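Erythrocyte binding antigen 140 (Plasmodium falciparum, PDB 4GF2) probably binds a receptor on the host erythrocyte surface during invasion, through a region that holds two Duffy-binding-like domains. Local coordinates at residues C316-N327 against C340-G351; F291-V300 against N452-K462. The protein carries 3 engineered substitutions. All blocks are in the same frame, centred on the assembly; numbering follows the deposited sequence.

Both contacts belong to the helical, disulfide-rich part of the chain around the second Duffy-binding-like domain. The two segments of contact 1 fall between those of contact 2: 291-300 meets 452-462, and 316-327 folds back on 340-351. Their centres lie 23 Å apart and their nearest atoms about 7 Å, so they do not touch. Helix 361-382 links them, since Glu375 pairs with Lys319 of contact 1, while Ile373 packs on Phe291 and Val456 of contact 2. Contact 1 joins a disulfide and polar bonds to the packing of Trp326 on two prolines, and holds a glycerol probably from the crystallisation liquor; contact 2 packs apolar side chains on one another and on backbone carbonyls, without hydrogen bonds.

Contact 1. Residues C316-N327 against C340-G351; sequences CNYKSNNEKSWN and CEPPRRQTLCLG. With GOL (glycerol), chain E.
Lys319 NZ is gripped from several directions: it donates to Thr347 O at 2.8 Å, binds a water that also joins Arg344 O and Thr347 OG1, and forms a salt bridge with Glu375. The ammonium stands above the plane of the Thr347 carbonyl. A bend at chi2 (-60°) turns the long lysine chain across the gap, so that a charge from the loop reaches the end of helix 343-346. Nearby, the disulfide from Cys316 SG to Cys349 SG (2.0 Å) closes this side covalently, while a glycerol makes a weak hydrogen bond to Leu348 O.

At the other end, Trp326 is the main apolar piece. Pro342 CA lies over the same face of its indole as Pro343 CD, the latter 3.4 Å from the five-membered ring centroid, both as CH-pi contacts; the rigid proline pair offers the flat aromatic a row of C-H groups. Cys340 O meets the rim of the ring instead, 3.3 Å from Trp326 CZ3. Next door, Asn327 and Glu341 form a single antiparallel bridge, with Asn327 O receiving Glu341 N at 2.8 Å and Asn327 N donating a hydrogen bond to Glu341 O, on a lone pair. That Glu341 O also takes Gln346 NE2, from above its carbonyl plane (3.1 Å). With its other N-H the Gln346 amide reaches Ser325 O, 3.1 Å from NE2, so a neutral double donor ties two carbonyls of different segments. Asn327 OD1 itself turns to Ala329 N.

Arg344 is fixed by Asp401 and Glu485, and Pro342 packs on helix 478-508. Helix 388-407 receives Leu348 and Leu350, and helix 308-314 backs the disulfide through Leu311 and Phe314.

Contact 2. Residues F291-V300 against N452-K462; sequences FLNGPAKNDV and NVWKVMSAVLK
Leu292 swings its CG beside the backbone N (chi1 -72°), and Val456 sends CG1 to the equivalent place (chi1 -59°), two matching torsions that bring the two branched side chains together across the helices. Leu292 CD2 lies 3.6 Å from Val456 CG1 and 4.0 Å from Lys455 CB, where the lysine's aliphatic root serves as apolar surface before its extended chain leads on to the protein surface.

Phe291 comes in with its ring edge: CD2 is 3.1 Å from Val456 O, near the ring plane, and CE2 is nearly as close. This presents polarised aromatic C-H groups to a backbone oxygen in the last part of helix 435-457. The Ala459 methyl approaches the ring obliquely, 3.5 Å from CD2, and a methyl suits this place because the Phe291 ring comes so near, with Ala296 O also close by. Over one face of the ring sits the Ala296 methyl.

Further along, Val300 sets its two methyls against backbone carbonyl oxygens: CG1 is 3.5 Å from Val460 O, and CG2 is 3.2 Å from Leu461 O. Val460 O has a polar partner as well, Lys380 NZ.

No hydrogen bond crosses this contact, a van der Waals packing of apolar side chains on one another and on backbone carbonyls. It joins the last part of helix 285-293, the turn after it and the first residue of helix 300-304 to the last part of helix 435-457 and the chain that follows. Ile373 of helix 361-382 packs on both Phe291 and Val456, and Ala303 of helix 300-304 touches Phe291, Ala296 and Ala459.

Contact 1. Residues C316-N327 against C340-G351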
loop_
_atom_site.group_PDB
_atom_site.type_symbol
_atom_site.label_atom_id
_atom_site.label_comp_id
_atom_site.label_asym_id
_atom_site.label_seq_id
_atom_site.Cartn_x
_atom_site.Cartn_y
_atom_site.Cartn_z
ATOM N N CYS A 316 9.894 2.413 -18.735
ATOM C CA CYS A 316 10.217 3.692 -19.358
ATOM C C CYS A 316 11.661 3.721 -19.849
ATOM O O CYS A 316 12.456 2.845 -19.523
ATOM C CB CYS A 316 9.977 4.833 -18.374
ATOM S SG CYS A 316 8.253 5.033 -17.906
ATOM N N ASN A 317 11.996 4.741 -20.629
ATOM C CA ASN A 317 13.337 4.873 -21.174
ATOM C C ASN A 317 13.743 6.341 -21.223
ATOM O O ASN A 317 12.911 7.228 -21.032
ATOM C CB ASN A 317 13.395 4.259 -22.574
ATOM C CG ASN A 317 14.815 3.996 -23.042
ATOM O OD1 ASN A 317 15.674 3.581 -22.263
ATOM N ND2 ASN A 317 15.069 4.241 -24.321
ATOM N N TYR A 318 15.028 6.589 -21.467
ATOM C CA TYR A 318 15.545 7.947 -21.606
ATOM C C TYR A 318 14.769 8.719 -22.667
ATOM O O TYR A 318 14.317 8.141 -23.653
ATOM C CB TYR A 318 17.025 7.913 -21.989
ATOM C CG TYR A 318 17.940 7.364 -20.917
ATOM C CD1 TYR A 318 18.419 8.179 -19.900
ATOM C CD2 TYR A 318 18.339 6.033 -20.928
ATOM C CE1 TYR A 318 19.262 7.684 -18.920
ATOM C CE2 TYR A 318 19.182 5.529 -19.953
ATOM C CZ TYR A 318 19.640 6.359 -18.952
ATOM O OH TYR A 318 20.479 5.863 -17.980
ATOM N N LYS A 319 14.617 10.024 -22.459
ATOM C CA LYS A 319 14.043 10.888 -23.483
ATOM C C LYS A 319 15.020 10.910 -24.646
ATOM O O LYS A 319 16.204 11.186 -24.457
ATOM C CB LYS A 319 13.828 12.311 -22.958
ATOM C CG LYS A 319 13.110 12.397 -21.619
ATOM C CD LYS A 319 11.726 11.791 -21.673
ATOM C CE LYS A 319 11.061 11.847 -20.308
ATOM N NZ LYS A 319 9.673 11.312 -20.324
ATOM N N SER A 320 14.538 10.604 -25.846
ATOM C CA SER A 320 15.413 10.516 -27.010
ATOM C C SER A 320 15.984 11.880 -27.370
ATOM O O SER A 320 15.340 12.910 -27.163
ATOM C CB SER A 320 14.660 9.940 -28.209
ATOM O OG SER A 320 13.675 10.846 -28.667
ATOM N N ASN A 321 17.200 11.877 -27.906
ATOM C CA ASN A 321 17.856 13.105 -28.335
ATOM C C ASN A 321 17.124 13.730 -29.516
ATOM O O ASN A 321 17.172 14.943 -29.719
ATOM C CB ASN A 321 19.312 12.825 -28.701
ATOM C CG ASN A 321 20.088 12.206 -27.557
ATOM O OD1 ASN A 321 19.738 12.379 -26.389
ATOM N ND2 ASN A 321 21.151 11.477 -27.885
ATOM N N ASN A 322 16.453 12.894 -30.301
ATOM C CA ASN A 322 15.581 13.387 -31.359
ATOM C C ASN A 322 14.446 14.188 -30.745
ATOM O O ASN A 322 14.049 13.942 -29.607
ATOM C CB ASN A 322 14.996 12.229 -32.167
ATOM C CG ASN A 322 16.055 11.421 -32.881
ATOM O OD1 ASN A 322 17.056 11.961 -33.351
ATOM N ND2 ASN A 322 15.837 10.114 -32.972
ATOM N N GLU A 323 13.915 15.137 -31.503
ATOM C CA GLU A 323 12.806 15.946 -31.023
ATOM C C GLU A 323 11.542 15.623 -31.810
ATOM O O GLU A 323 11.520 15.709 -33.039
ATOM C CB GLU A 323 13.140 17.444 -31.085
ATOM C CG GLU A 323 13.878 17.914 -32.341
ATOM C CD GLU A 323 12.964 18.124 -33.535
ATOM O OE1 GLU A 323 11.759 18.385 -33.333
ATOM O OE2 GLU A 323 13.455 18.035 -34.681
ATOM N N LYS A 324 10.498 15.216 -31.095
ATOM C CA LYS A 324 9.204 14.968 -31.715
ATOM C C LYS A 324 8.499 16.287 -31.985
ATOM O O LYS A 324 8.675 17.261 -31.252
ATOM C CB LYS A 324 8.326 14.082 -30.827
ATOM C CG LYS A 324 8.728 12.616 -30.823
ATOM C CD LYS A 324 7.588 11.719 -30.354
ATOM C CE LYS A 324 7.958 10.246 -30.476
ATOM N NZ LYS A 324 6.832 9.337 -30.125
ATOM N N SER A 325 7.705 16.316 -33.049
ATOM C CA SER A 325 6.897 17.482 -33.355
ATOM C C SER A 325 5.733 17.561 -32.381
ATOM O O SER A 325 5.389 16.578 -31.725
ATOM C CB SER A 325 6.365 17.406 -34.788
ATOM O OG SER A 325 7.420 17.475 -35.730
ATOM N N TRP A 326 5.132 18.738 -32.280
ATOM C CA TRP A 326 3.888 18.880 -31.545
ATOM C C TRP A 326 2.794 18.162 -32.318
ATOM O O TRP A 326 2.767 18.198 -33.547
ATOM C CB TRP A 326 3.550 20.356 -31.352
ATOM C CG TRP A 326 4.385 20.993 -30.289
ATOM C CD1 TRP A 326 5.720 21.270 -30.350
ATOM C CD2 TRP A 326 3.945 21.421 -28.998
ATOM N NE1 TRP A 326 6.138 21.849 -29.176
ATOM C CE2 TRP A 326 5.066 21.951 -28.328
ATOM C CE3 TRP A 326 2.711 21.409 -28.342
ATOM C CZ2 TRP A 326 4.989 22.463 -27.036
ATOM C CZ3 TRP A 326 2.637 21.920 -27.060
ATOM C CH2 TRP A 326 3.770 22.439 -26.420
ATOM N N ASN A 327 1.907 17.493 -31.593
ATOM C CA ASN A 327 0.837 16.723 -32.206
ATOM C C ASN A 327 -0.498 17.447 -32.107
ATOM O O ASN A 327 -1.074 17.549 -31.030
ATOM C CB ASN A 327 0.743 15.346 -31.544
ATOM C CG ASN A 327 -0.423 14.526 -32.057
ATOM O OD1 ASN A 327 -0.993 14.819 -33.107
ATOM N ND2 ASN A 327 -0.786 13.490 -31.315
ATOM N N CYS A 340 -2.741 21.257 -29.128
ATOM C CA CYS A 340 -1.479 20.686 -29.585
ATOM C C CYS A 340 -0.755 20.021 -28.418
ATOM O O CYS A 340 -0.363 20.679 -27.454
ATOM C CB CYS A 340 -0.604 21.763 -30.229
ATOM S SG CYS A 340 -1.208 22.323 -31.840
ATOM N N GLU A 341 -0.589 18.709 -28.511
ATOM C CA GLU A 341 0.054 17.940 -27.457
ATOM C C GLU A 341 1.550 18.235 -27.436
ATOM O O GLU A 341 2.205 18.185 -28.472
ATOM C CB GLU A 341 -0.189 16.449 -27.686
ATOM C CG GLU A 341 0.279 15.544 -26.562
ATOM C CD GLU A 341 0.005 14.081 -26.853
ATOM O OE1 GLU A 341 -0.414 13.767 -27.989
ATOM O OE2 GLU A 341 0.209 13.243 -25.948
ATOM N N PRO A 342 2.094 18.565 -26.257
ATOM C CA PRO A 342 3.541 18.789 -26.171
ATOM C C PRO A 342 4.310 17.483 -26.319
ATOM O O PRO A 342 3.837 16.445 -25.854
ATOM C CB PRO A 342 3.730 19.352 -24.756
ATOM C CG PRO A 342 2.372 19.772 -24.306
ATOM C CD PRO A 342 1.416 18.858 -24.986
ATOM N N PRO A 343 5.478 17.527 -26.972
ATOM C CA PRO A 343 6.333 16.338 -27.066
ATOM C C PRO A 343 6.580 15.704 -25.701
ATOM O O PRO A 343 6.611 14.482 -25.573
ATOM C CB PRO A 343 7.631 16.896 -27.641
ATOM C CG PRO A 343 7.192 18.060 -28.474
ATOM C CD PRO A 343 6.006 18.653 -27.764
ATOM N N ARG A 344 6.755 16.547 -24.690
ATOM C CA ARG A 344 6.958 16.092 -23.325
ATOM C C ARG A 344 5.787 15.225 -22.858
ATOM O O ARG A 344 5.983 14.224 -22.176
ATOM C CB ARG A 344 7.131 17.305 -22.404
ATOM C CG ARG A 344 7.332 16.976 -20.933
ATOM C CD ARG A 344 7.099 18.208 -20.067
ATOM N NE ARG A 344 5.844 18.869 -20.413
ATOM C CZ ARG A 344 4.637 18.402 -20.109
ATOM N NH1 ARG A 344 4.501 17.261 -19.438
ATOM N NH2 ARG A 344 3.559 19.077 -20.481
ATOM N N ARG A 345 4.570 15.605 -23.235
ATOM C CA ARG A 345 3.379 14.850 -22.851
ATOM C C ARG A 345 3.281 13.541 -23.627
ATOM O O ARG A 345 2.809 12.530 -23.104
ATOM C CB ARG A 345 2.123 15.693 -23.074
ATOM C CG ARG A 345 0.808 14.929 -22.922
ATOM C CD ARG A 345 0.615 14.394 -21.514
ATOM N NE ARG A 345 -0.620 13.616 -21.393
ATOM C CZ ARG A 345 -0.726 12.318 -21.660
ATOM N NH1 ARG A 345 0.325 11.621 -22.068
ATOM N NH2 ARG A 345 -1.892 11.710 -21.518
ATOM N N GLN A 346 3.728 13.570 -24.877
ATOM C CA GLN A 346 3.703 12.396 -25.741
ATOM C C GLN A 346 4.654 11.316 -25.244
ATOM O O GLN A 346 4.476 10.140 -25.549
ATOM C CB GLN A 346 4.098 12.783 -27.169
ATOM C CG GLN A 346 3.172 13.788 -27.827
ATOM C CD GLN A 346 3.678 14.244 -29.182
ATOM O OE1 GLN A 346 4.226 13.456 -29.952
ATOM N NE2 GLN A 346 3.498 15.524 -29.479
ATOM N N THR A 347 5.672 11.725 -24.494
ATOM C CA THR A 347 6.705 10.801 -24.035
ATOM C C THR A 347 6.731 10.675 -22.510
ATOM O O THR A 347 7.700 10.182 -21.941
ATOM C CB THR A 347 8.094 11.247 -24.520
ATOM O OG1 THR A 347 8.458 12.476 -23.879
ATOM C CG2 THR A 347 8.095 11.444 -26.031
ATOM N N LEU A 348 5.660 11.119 -21.861
ATOM C CA LEU A 348 5.541 11.048 -20.404
ATOM C C LEU A 348 5.612 9.608 -19.892
ATOM O O LEU A 348 4.963 8.712 -20.429
ATOM C CB LEU A 348 4.217 11.682 -19.973
ATOM C CG LEU A 348 3.854 11.653 -18.489
ATOM C CD1 LEU A 348 4.767 12.556 -17.689
ATOM C CD2 LEU A 348 2.403 12.056 -18.302
ATOM N N CYS A 349 6.402 9.395 -18.844
ATOM C CA CYS A 349 6.553 8.069 -18.259
ATOM C C CYS A 349 5.397 7.721 -17.329
ATOM O O CYS A 349 5.194 8.368 -16.303
ATOM C CB CYS A 349 7.873 7.973 -17.494
ATOM S SG CYS A 349 8.029 6.474 -16.497
ATOM N N LEU A 350 4.645 6.692 -17.704
ATOM C CA LEU A 350 3.558 6.182 -16.881
ATOM C C LEU A 350 3.754 4.708 -16.539
ATOM O O LEU A 350 3.086 4.171 -15.663
ATOM C CB LEU A 350 2.226 6.372 -17.604
ATOM C CG LEU A 350 1.833 7.825 -17.881
ATOM C CD1 LEU A 350 0.550 7.871 -18.690
ATOM C CD2 LEU A 350 1.676 8.603 -16.582
ATOM N N GLY A 351 4.674 4.051 -17.235
ATOM C CA GLY A 351 4.944 2.649 -16.983
ATOM C C GLY A 351 3.775 1.755 -17.343
ATOM O O GLY A 351 2.839 2.170 -18.027
HETATM C C1 GOL E . 9.640 7.546 -21.200
HETATM O O1 GOL E . 10.790 8.155 -21.738
HETATM C C2 GOL E . 9.326 6.295 -22.007
HETATM O O2 GOL E . 10.317 6.105 -22.991
HETATM C C3 GOL E . 7.960 6.427 -22.654
HETATM O O3 GOL E . 6.987 6.391 -21.637
HETATM O O HOH W 1 8.288 13.501 -20.939
#

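Contact 2. Residues F291-V300 against N452-K462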
loop_
_atom_site.group_PDB
_atom_site.type_symbol
_atom_site.label_atom_id
_atom_site.label_comp_id
_atom_site.label_asym_id
_atom_site.label_seq_id
_atom_site.Cartn_x
_atom_site.Cartn_y
_atom_site.Cartn_z
ATOM N N PHE A 291 13.660 8.496 -1.932
ATOM C CA PHE A 291 13.211 9.849 -2.251
ATOM C C PHE A 291 12.414 10.504 -1.125
ATOM O O PHE A 291 12.403 11.728 -1.003
ATOM C CB PHE A 291 12.357 9.834 -3.521
ATOM C CG PHE A 291 13.152 9.940 -4.792
ATOM C CD1 PHE A 291 14.018 8.930 -5.173
ATOM C CD2 PHE A 291 13.019 11.046 -5.611
ATOM C CE1 PHE A 291 14.745 9.028 -6.346
ATOM C CE2 PHE A 291 13.744 11.149 -6.786
ATOM C CZ PHE A 291 14.604 10.139 -7.153
ATOM N N LEU A 292 11.741 9.695 -0.311
ATOM C CA LEU A 292 10.893 10.230 0.754
ATOM C C LEU A 292 11.540 10.169 2.132
ATOM O O LEU A 292 11.240 10.990 2.995
ATOM C CB LEU A 292 9.558 9.488 0.798
ATOM C CG LEU A 292 8.579 9.783 -0.337
ATOM C CD1 LEU A 292 7.315 8.968 -0.144
ATOM C CD2 LEU A 292 8.248 11.268 -0.418
ATOM N N ASN A 293 12.415 9.190 2.340
ATOM C CA ASN A 293 12.998 8.964 3.655
ATOM C C ASN A 293 14.510 8.732 3.651
ATOM O O ASN A 293 15.146 8.783 4.702
ATOM C CB ASN A 293 12.314 7.766 4.324
ATOM C CG ASN A 293 10.819 7.965 4.493
ATOM O OD1 ASN A 293 10.370 8.586 5.455
ATOM N ND2 ASN A 293 10.040 7.434 3.556
ATOM N N GLY A 294 15.083 8.486 2.477
ATOM C CA GLY A 294 16.471 8.067 2.390
ATOM C C GLY A 294 17.383 9.098 1.753
ATOM O O GLY A 294 17.087 10.293 1.777
ATOM N N PRO A 295 18.502 8.633 1.175
ATOM C CA PRO A 295 19.532 9.481 0.561
ATOM C C PRO A 295 18.982 10.498 -0.438
ATOM O O PRO A 295 19.265 11.689 -0.317
ATOM C CB PRO A 295 20.429 8.469 -0.157
ATOM C CG PRO A 295 20.269 7.213 0.618
ATOM C CD PRO A 295 18.844 7.203 1.085
ATOM N N ALA A 296 18.210 10.032 -1.413
ATOM C CA ALA A 296 17.691 10.905 -2.461
ATOM C C ALA A 296 16.972 12.119 -1.878
ATOM O O ALA A 296 16.982 13.200 -2.467
ATOM C CB ALA A 296 16.759 10.128 -3.373
ATOM N N LYS A 297 16.363 11.934 -0.712
ATOM C CA LYS A 297 15.568 12.982 -0.083
ATOM C C LYS A 297 16.347 14.286 0.086
ATOM O O LYS A 297 15.822 15.365 -0.180
ATOM C CB LYS A 297 15.061 12.506 1.280
ATOM C CG LYS A 297 14.155 13.498 1.990
ATOM C CD LYS A 297 13.826 13.022 3.393
ATOM C CE LYS A 297 12.989 14.040 4.146
ATOM N NZ LYS A 297 12.675 13.588 5.529
ATOM N N ASN A 298 17.599 14.181 0.526
ATOM C CA ASN A 298 18.404 15.359 0.836
ATOM C C ASN A 298 19.689 15.443 0.015
ATOM O O ASN A 298 20.646 16.105 0.417
ATOM C CB ASN A 298 18.764 15.371 2.326
ATOM C CG ASN A 298 17.557 15.162 3.219
ATOM O OD1 ASN A 298 16.697 16.036 3.336
ATOM N ND2 ASN A 298 17.491 14.000 3.862
ATOM N N ASP A 299 19.714 14.771 -1.131
ATOM C CA ASP A 299 20.898 14.769 -1.982
ATOM C C ASP A 299 20.493 14.704 -3.447
ATOM O O ASP A 299 20.181 13.633 -3.968
ATOM C CB ASP A 299 21.807 13.589 -1.631
ATOM C CG ASP A 299 23.145 13.649 -2.348
ATOM O OD1 ASP A 299 23.191 14.146 -3.491
ATOM O OD2 ASP A 299 24.155 13.196 -1.767
ATOM N N VAL A 300 20.507 15.857 -4.108
ATOM C CA VAL A 300 20.047 15.958 -5.487
ATOM C C VAL A 300 20.867 15.067 -6.412
ATOM O O VAL A 300 20.319 14.428 -7.312
ATOM C CB VAL A 300 20.112 17.407 -5.995
ATOM C CG1 VAL A 300 19.772 17.473 -7.479
ATOM C CG2 VAL A 300 19.169 18.291 -5.190
ATOM N N ASN A 452 2.910 14.321 -1.801
ATOM C CA ASN A 452 3.978 13.337 -1.923
ATOM C C ASN A 452 4.492 13.231 -3.356
ATOM O O ASN A 452 5.687 13.049 -3.584
ATOM C CB ASN A 452 3.503 11.967 -1.439
ATOM C CG ASN A 452 3.556 11.831 0.069
ATOM O OD1 ASN A 452 4.414 12.420 0.728
ATOM N ND2 ASN A 452 2.639 11.047 0.625
ATOM N N VAL A 453 3.590 13.346 -4.323
ATOM C CA VAL A 453 3.986 13.277 -5.719
ATOM C C VAL A 453 4.976 14.399 -6.008
ATOM O O VAL A 453 6.009 14.182 -6.640
ATOM C CB VAL A 453 2.776 13.392 -6.664
ATOM C CG1 VAL A 453 3.238 13.537 -8.110
ATOM C CG2 VAL A 453 1.868 12.182 -6.512
ATOM N N TRP A 454 4.667 15.599 -5.534
ATOM C CA TRP A 454 5.560 16.726 -5.751
ATOM C C TRP A 454 6.867 16.555 -4.983
ATOM O O TRP A 454 7.929 16.956 -5.457
ATOM C CB TRP A 454 4.907 18.045 -5.349
ATOM C CG TRP A 454 5.862 19.176 -5.495
ATOM C CD1 TRP A 454 6.436 19.901 -4.496
ATOM C CD2 TRP A 454 6.392 19.689 -6.721
ATOM N NE1 TRP A 454 7.281 20.845 -5.026
ATOM C CE2 TRP A 454 7.269 20.736 -6.390
ATOM C CE3 TRP A 454 6.202 19.369 -8.067
ATOM C CZ2 TRP A 454 7.955 21.465 -7.355
ATOM C CZ3 TRP A 454 6.883 20.092 -9.023
ATOM C CH2 TRP A 454 7.749 21.128 -8.663
ATOM N N LYS A 455 6.783 15.969 -3.792
ATOM C CA LYS A 455 7.969 15.738 -2.975
ATOM C C LYS A 455 9.010 14.917 -3.724
ATOM O O LYS A 455 10.188 15.272 -3.743
ATOM C CB LYS A 455 7.600 15.032 -1.667
ATOM C CG LYS A 455 7.167 15.972 -0.554
ATOM C CD LYS A 455 6.814 15.214 0.718
ATOM C CE LYS A 455 6.481 16.171 1.850
ATOM N NZ LYS A 455 6.092 15.457 3.096
ATOM N N VAL A 456 8.579 13.819 -4.342
ATOM C CA VAL A 456 9.520 12.926 -5.011
ATOM C C VAL A 456 10.033 13.526 -6.317
ATOM O O VAL A 456 11.183 13.304 -6.692
ATOM C CB VAL A 456 8.919 11.517 -5.275
ATOM C CG1 VAL A 456 8.490 10.866 -3.969
ATOM C CG2 VAL A 456 7.757 11.585 -6.246
ATOM N N MET A 457 9.192 14.292 -7.005
ATOM C CA MET A 457 9.597 14.900 -8.269
ATOM C C MET A 457 10.533 16.074 -8.032
ATOM O O MET A 457 11.424 16.334 -8.836
ATOM C CB MET A 457 8.376 15.370 -9.063
ATOM C CG MET A 457 7.492 14.243 -9.574
ATOM S SD MET A 457 6.209 14.848 -10.691
ATOM C CE MET A 457 7.156 15.156 -12.176
ATOM N N SER A 458 10.328 16.779 -6.925
ATOM C CA SER A 458 11.117 17.961 -6.614
ATOM C C SER A 458 12.501 17.592 -6.096
ATOM O O SER A 458 13.358 18.462 -5.915
ATOM C CB SER A 458 10.392 18.822 -5.578
ATOM O OG SER A 458 10.211 18.122 -4.359
ATOM N N ALA A 459 12.715 16.302 -5.862
ATOM C CA ALA A 459 13.973 15.824 -5.299
ATOM C C ALA A 459 15.138 15.965 -6.273
ATOM O O ALA A 459 16.298 15.945 -5.865
ATOM C CB ALA A 459 13.832 14.380 -4.866
ATOM N N VAL A 460 14.834 16.104 -7.560
ATOM C CA VAL A 460 15.883 16.201 -8.572
ATOM C C VAL A 460 16.318 17.643 -8.841
ATOM O O VAL A 460 17.150 17.888 -9.715
ATOM C CB VAL A 460 15.444 15.562 -9.900
ATOM C CG1 VAL A 460 15.001 14.126 -9.672
ATOM C CG2 VAL A 460 14.332 16.377 -10.548
ATOM N N LEU A 461 15.770 18.588 -8.083
ATOM C CA LEU A 461 16.079 20.003 -8.281
ATOM C C LEU A 461 17.000 20.556 -7.195
ATOM O O LEU A 461 16.837 20.247 -6.014
ATOM C CB LEU A 461 14.789 20.822 -8.294
ATOM C CG LEU A 461 13.763 20.462 -9.365
ATOM C CD1 LEU A 461 12.434 21.126 -9.054
ATOM C CD2 LEU A 461 14.254 20.868 -10.744
ATOM N N LYS A 462 17.963 21.379 -7.598
ATOM C CA LYS A 462 18.765 22.132 -6.643
ATOM C C LYS A 462 17.849 23.147 -5.975
ATOM O O LYS A 462 16.947 23.684 -6.619
ATOM C CB LYS A 462 19.911 22.859 -7.348
ATOM C CG LYS A 462 20.889 21.957 -8.083
ATOM C CD LYS A 462 21.954 22.782 -8.792
ATOM C CE LYS A 462 22.916 21.912 -9.582
ATOM N NZ LYS A 462 23.916 22.727 -10.328
#